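Local coordinates for protein betaine aldehyde dehydrogenase (Staphylococcus aureus subsp. aureus COL, PDB 4QTO) that catalyses the NAD-dependent oxidation of betaine aldehyde to glycine betaine, as a member of the aldehyde dehydrogenase family, at residues Q433-A445 and Q477-G489. Sequence-based numbering, arbitrary orientation. Where two conformers were deposited one is given.
Sequences QLANDSIYGLAGA and QAPWGGYKQSGIG. With NA (sodium ion), chain E.
Lys484 runs along the 438-440 turn and puts its NZ among backbone carbonyls: NZ bonds to Ser438 O at 2.8 Å, tilted 34° from that carbonyl's plane, and weakly to Asn436 O and Tyr440 O. A bend at chi3 (58°) turns the end of the chain toward them. Gln485 N meets Ile439 O at 2.9 Å, nearly in line with its C=O bond, while the Gln485 side chain crosses that of Ile439 at a slant, its NE2 3.7 Å from Ile439 CB; OE1 is taken by Lys263. Ser486 OG sits at the edge of the Tyr440 ring, 3.3 Å from CD1, and accepts from Gly441 N (2.9 Å, N-H...O angle 165°); it also hydrogen-bonds Gly281 O. Gly441 O takes Tyr483 N from above its carbonyl plane. Farther along, Leu442 meets the Trp480 indole at about a right angle, CD1 3.8 Å from NE1, which bonds to Glu279, and Ala443 CB touches CH2. Lys484 O and Gly487 O bind sodium together with Val273 O of a second subunit and two waters. The contact thus ties the loop between helix 428-436 and strand 443-447 of the catalytic domain to a subunit-interface metal site in the aldehyde dehydrogenase fold.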
loop_
_atom_site.group_PDB
_atom_site.type_symbol
_atom_site.label_atom_id
_atom_site.label_comp_id
_atom_site.label_asym_id
_atom_site.label_seq_id
_atom_site.Cartn_x
_atom_site.Cartn_y
_atom_site.Cartn_z
ATOM N N GLN A 433 -3.044 -5.518 -33.275
ATOM C CA GLN A 433 -3.453 -6.895 -33.593
ATOM C C GLN A 433 -2.248 -7.781 -33.911
ATOM O O GLN A 433 -2.133 -8.892 -33.401
ATOM C CB GLN A 433 -4.446 -6.912 -34.744
ATOM C CG GLN A 433 -5.808 -6.356 -34.394
ATOM C CD GLN A 433 -6.746 -6.279 -35.582
ATOM O OE1 GLN A 433 -6.445 -6.786 -36.671
ATOM N NE2 GLN A 433 -7.899 -5.636 -35.377
ATOM N N LEU A 434 -1.331 -7.278 -34.736
ATOM C CA LEU A 434 -0.129 -8.033 -35.087
ATOM C C LEU A 434 0.788 -8.226 -33.890
ATOM O O LEU A 434 1.279 -9.317 -33.627
ATOM C CB LEU A 434 0.637 -7.337 -36.210
ATOM C CG LEU A 434 -0.033 -7.398 -37.572
ATOM C CD1 LEU A 434 0.749 -6.534 -38.542
ATOM C CD2 LEU A 434 -0.082 -8.841 -38.066
ATOM N N ALA A 435 1.008 -7.167 -33.121
ATOM C CA ALA A 435 1.889 -7.250 -31.967
ATOM C C ALA A 435 1.411 -8.285 -30.949
ATOM O O ALA A 435 2.248 -8.990 -30.362
ATOM C CB ALA A 435 2.043 -5.885 -31.315
ATOM N N ASN A 436 0.085 -8.376 -30.779
ATOM C CA ASN A 436 -0.512 -9.311 -29.842
ATOM C C ASN A 436 -0.689 -10.719 -30.415
ATOM O O ASN A 436 -1.037 -11.650 -29.662
ATOM C CB ASN A 436 -1.849 -8.781 -29.331
ATOM C CG ASN A 436 -1.685 -7.697 -28.289
ATOM O OD1 ASN A 436 -0.675 -7.650 -27.567
ATOM N ND2 ASN A 436 -2.698 -6.872 -28.158
ATOM N N ASP A 437 -0.378 -10.881 -31.702
ATOM C CA ASP A 437 -0.526 -12.183 -32.361
ATOM C C ASP A 437 0.754 -13.012 -32.227
ATOM O O ASP A 437 1.541 -13.154 -33.189
ATOM C CB ASP A 437 -0.861 -12.002 -33.839
ATOM C CG ASP A 437 -1.180 -13.321 -34.531
ATOM O OD1 ASP A 437 -1.536 -14.275 -33.825
ATOM O OD2 ASP A 437 -1.087 -13.406 -35.797
ATOM N N SER A 438 1.025 -13.462 -31.000
ATOM C CA SER A 438 2.131 -14.377 -30.723
ATOM C C SER A 438 1.752 -15.068 -29.433
ATOM O O SER A 438 0.786 -14.676 -28.754
ATOM C CB SER A 438 3.542 -13.722 -30.555
ATOM O OG SER A 438 3.834 -13.312 -29.244
ATOM N N ILE A 439 2.499 -16.102 -29.096
ATOM C CA ILE A 439 2.230 -16.806 -27.848
ATOM C C ILE A 439 2.891 -16.124 -26.672
ATOM O O ILE A 439 2.629 -16.528 -25.528
ATOM C CB ILE A 439 2.733 -18.275 -27.893
ATOM C CG1 ILE A 439 4.265 -18.347 -28.038
ATOM C CG2 ILE A 439 2.068 -19.047 -29.029
ATOM C CD1 ILE A 439 4.842 -19.750 -27.845
ATOM N N TYR A 440 3.709 -15.103 -26.931
ATOM C CA TYR A 440 4.525 -14.474 -25.918
ATOM C C TYR A 440 3.918 -13.189 -25.373
ATOM O O TYR A 440 2.847 -12.760 -25.805
ATOM C CB TYR A 440 5.919 -14.227 -26.490
ATOM C CG TYR A 440 6.725 -15.515 -26.723
ATOM C CD1 TYR A 440 7.255 -16.202 -25.640
ATOM C CD2 TYR A 440 6.991 -15.965 -27.971
ATOM C CE1 TYR A 440 8.022 -17.336 -25.798
ATOM C CE2 TYR A 440 7.774 -17.111 -28.151
ATOM C CZ TYR A 440 8.271 -17.784 -27.061
ATOM O OH TYR A 440 9.067 -18.915 -27.152
ATOM N N GLY A 441 4.602 -12.567 -24.424
ATOM C CA GLY A 441 4.071 -11.346 -23.812
ATOM C C GLY A 441 5.026 -10.660 -22.865
ATOM O O GLY A 441 4.606 -10.174 -21.804
ATOM N N LEU A 442 6.302 -10.584 -23.219
ATOM C CA LEU A 442 7.303 -10.042 -22.282
ATOM C C LEU A 442 7.496 -8.536 -22.296
ATOM O O LEU A 442 7.310 -7.855 -21.267
ATOM C CB LEU A 442 8.660 -10.730 -22.489
ATOM C CG LEU A 442 9.731 -10.383 -21.466
ATOM C CD1 LEU A 442 9.330 -10.821 -20.065
ATOM C CD2 LEU A 442 11.038 -11.084 -21.824
ATOM N N ALA A 443 7.886 -7.992 -23.438
ATOM C CA ALA A 443 8.174 -6.552 -23.540
ATOM C C ALA A 443 7.997 -6.070 -24.944
ATOM O O ALA A 443 7.923 -6.876 -25.865
ATOM C CB ALA A 443 9.611 -6.295 -23.097
ATOM N N GLY A 444 7.940 -4.755 -25.114
ATOM C CA GLY A 444 7.836 -4.187 -26.454
ATOM C C GLY A 444 7.903 -2.685 -26.398
ATOM O O GLY A 444 7.872 -2.102 -25.331
ATOM N N ALA A 445 7.967 -2.068 -27.581
ATOM C CA ALA A 445 8.077 -0.611 -27.653
ATOM C C ALA A 445 7.132 -0.024 -28.682
ATOM O O ALA A 445 6.734 -0.688 -29.658
ATOM C CB ALA A 445 9.480 -0.219 -28.057
ATOM N N GLN A 477 13.449 -1.007 -9.429
ATOM C CA GLN A 477 12.249 -0.379 -8.884
ATOM C C GLN A 477 10.916 -0.840 -9.502
ATOM O O GLN A 477 9.870 -0.623 -8.872
ATOM C CB GLN A 477 12.354 1.138 -9.007
ATOM C CG GLN A 477 13.448 1.798 -8.133
ATOM C CD GLN A 477 14.896 1.687 -8.651
ATOM O OE1 GLN A 477 15.180 1.199 -9.756
ATOM N NE2 GLN A 477 15.830 2.161 -7.827
ATOM N N ALA A 478 10.958 -1.479 -10.663
ATOM C CA ALA A 478 9.712 -1.865 -11.379
ATOM C C ALA A 478 9.712 -3.341 -11.726
ATOM O O ALA A 478 10.733 -3.873 -12.158
ATOM C CB ALA A 478 9.600 -1.038 -12.657
ATOM N N PRO A 479 8.562 -4.012 -11.615
ATOM C CA PRO A 479 8.467 -5.445 -11.907
ATOM C C PRO A 479 8.598 -5.762 -13.375
ATOM O O PRO A 479 8.178 -4.970 -14.234
ATOM C CB PRO A 479 7.076 -5.807 -11.424
ATOM C CG PRO A 479 6.290 -4.536 -11.601
ATOM C CD PRO A 479 7.275 -3.452 -11.165
ATOM N N TRP A 480 9.218 -6.902 -13.640
ATOM C CA TRP A 480 9.512 -7.401 -14.985
ATOM C C TRP A 480 9.020 -8.832 -15.116
ATOM O O TRP A 480 9.298 -9.666 -14.235
ATOM C CB TRP A 480 11.017 -7.385 -15.155
ATOM C CG TRP A 480 11.533 -7.959 -16.434
ATOM C CD1 TRP A 480 11.829 -9.265 -16.700
ATOM C CD2 TRP A 480 11.740 -7.240 -17.656
ATOM N NE1 TRP A 480 12.225 -9.397 -18.000
ATOM C CE2 TRP A 480 12.191 -8.169 -18.611
ATOM C CE3 TRP A 480 11.609 -5.894 -18.025
ATOM C CZ2 TRP A 480 12.498 -7.794 -19.919
ATOM C CZ3 TRP A 480 11.928 -5.517 -19.299
ATOM C CH2 TRP A 480 12.371 -6.469 -20.249
ATOM N N GLY A 481 8.314 -9.135 -16.195
ATOM C CA GLY A 481 7.832 -10.492 -16.402
ATOM C C GLY A 481 6.843 -10.569 -17.529
ATOM O O GLY A 481 6.486 -9.550 -18.123
ATOM N N GLY A 482 6.380 -11.774 -17.817
ATOM C CA GLY A 482 5.573 -11.903 -19.000
ATOM C C GLY A 482 4.155 -12.344 -18.904
ATOM O O GLY A 482 3.786 -13.066 -17.971
ATOM N N TYR A 483 3.353 -11.790 -19.801
ATOM C CA TYR A 483 2.009 -12.308 -20.042
ATOM C C TYR A 483 2.154 -13.600 -20.837
ATOM O O TYR A 483 3.205 -13.876 -21.455
ATOM C CB TYR A 483 1.169 -11.326 -20.888
ATOM C CG TYR A 483 0.655 -10.020 -20.304
ATOM C CD1 TYR A 483 1.464 -9.163 -19.549
ATOM C CD2 TYR A 483 -0.657 -9.615 -20.559
ATOM C CE1 TYR A 483 0.994 -7.942 -19.070
ATOM C CE2 TYR A 483 -1.136 -8.389 -20.088
ATOM C CZ TYR A 483 -0.298 -7.560 -19.356
ATOM O OH TYR A 483 -0.735 -6.322 -18.887
ATOM N N LYS A 484 1.095 -14.407 -20.863
ATOM C CA LYS A 484 1.025 -15.547 -21.754
ATOM C C LYS A 484 2.206 -16.497 -21.594
ATOM O O LYS A 484 2.541 -16.849 -20.454
ATOM C CB LYS A 484 0.796 -15.010 -23.196
ATOM C CG LYS A 484 -0.513 -14.210 -23.346
ATOM C CD LYS A 484 -0.490 -13.180 -24.486
ATOM C CE LYS A 484 -0.196 -13.822 -25.823
ATOM N NZ LYS A 484 -0.109 -12.778 -26.906
ATOM N N GLN A 485 2.828 -16.967 -22.687
ATOM C CA GLN A 485 3.852 -17.983 -22.558
ATOM C C GLN A 485 5.229 -17.417 -22.209
ATOM O O GLN A 485 6.199 -18.174 -22.142
ATOM C CB GLN A 485 3.909 -18.928 -23.742
ATOM C CG GLN A 485 2.561 -19.603 -24.042
ATOM C CD GLN A 485 2.688 -20.882 -24.848
ATOM O OE1 GLN A 485 3.611 -21.638 -24.674
ATOM N NE2 GLN A 485 1.745 -21.115 -25.726
ATOM N N SER A 486 5.304 -16.117 -21.954
ATOM C CA SER A 486 6.574 -15.528 -21.537
ATOM C C SER A 486 6.898 -15.795 -20.074
ATOM O O SER A 486 8.012 -15.529 -19.639
ATOM C CB SER A 486 6.652 -14.049 -21.863
ATOM O OG SER A 486 6.869 -13.885 -23.264
ATOM N N GLY A 487 5.935 -16.287 -19.298
ATOM C CA GLY A 487 6.217 -16.605 -17.910
ATOM C C GLY A 487 5.052 -16.648 -16.964
ATOM O O GLY A 487 3.894 -16.609 -17.374
ATOM N N ILE A 488 5.397 -16.805 -15.691
ATOM C CA ILE A 488 4.487 -16.742 -14.558
ATOM C C ILE A 488 5.214 -15.917 -13.501
ATOM O O ILE A 488 6.363 -16.216 -13.143
ATOM C CB ILE A 488 4.119 -18.135 -14.011
ATOM C CG1 ILE A 488 3.255 -18.877 -15.047
ATOM C CG2 ILE A 488 3.388 -18.037 -12.673
ATOM C CD1 ILE A 488 2.940 -20.298 -14.698
ATOM N N GLY A 489 4.522 -14.922 -12.964
ATOM C CA GLY A 489 5.080 -14.107 -11.897
ATOM C C GLY A 489 5.922 -12.933 -12.378
ATOM O O GLY A 489 5.987 -12.608 -13.560
HETATM NA NA NA E . 1.798 -17.077 -18.271
HETATM O O HOH W 1 1.212 -10.458 -26.237
HETATM O O HOH W 2 8.618 -7.331 -18.726
HETATM O O HOH W 3 1.618 -14.846 -17.325
HETATM O O HOH W 4 -0.618 -16.971 -18.565
#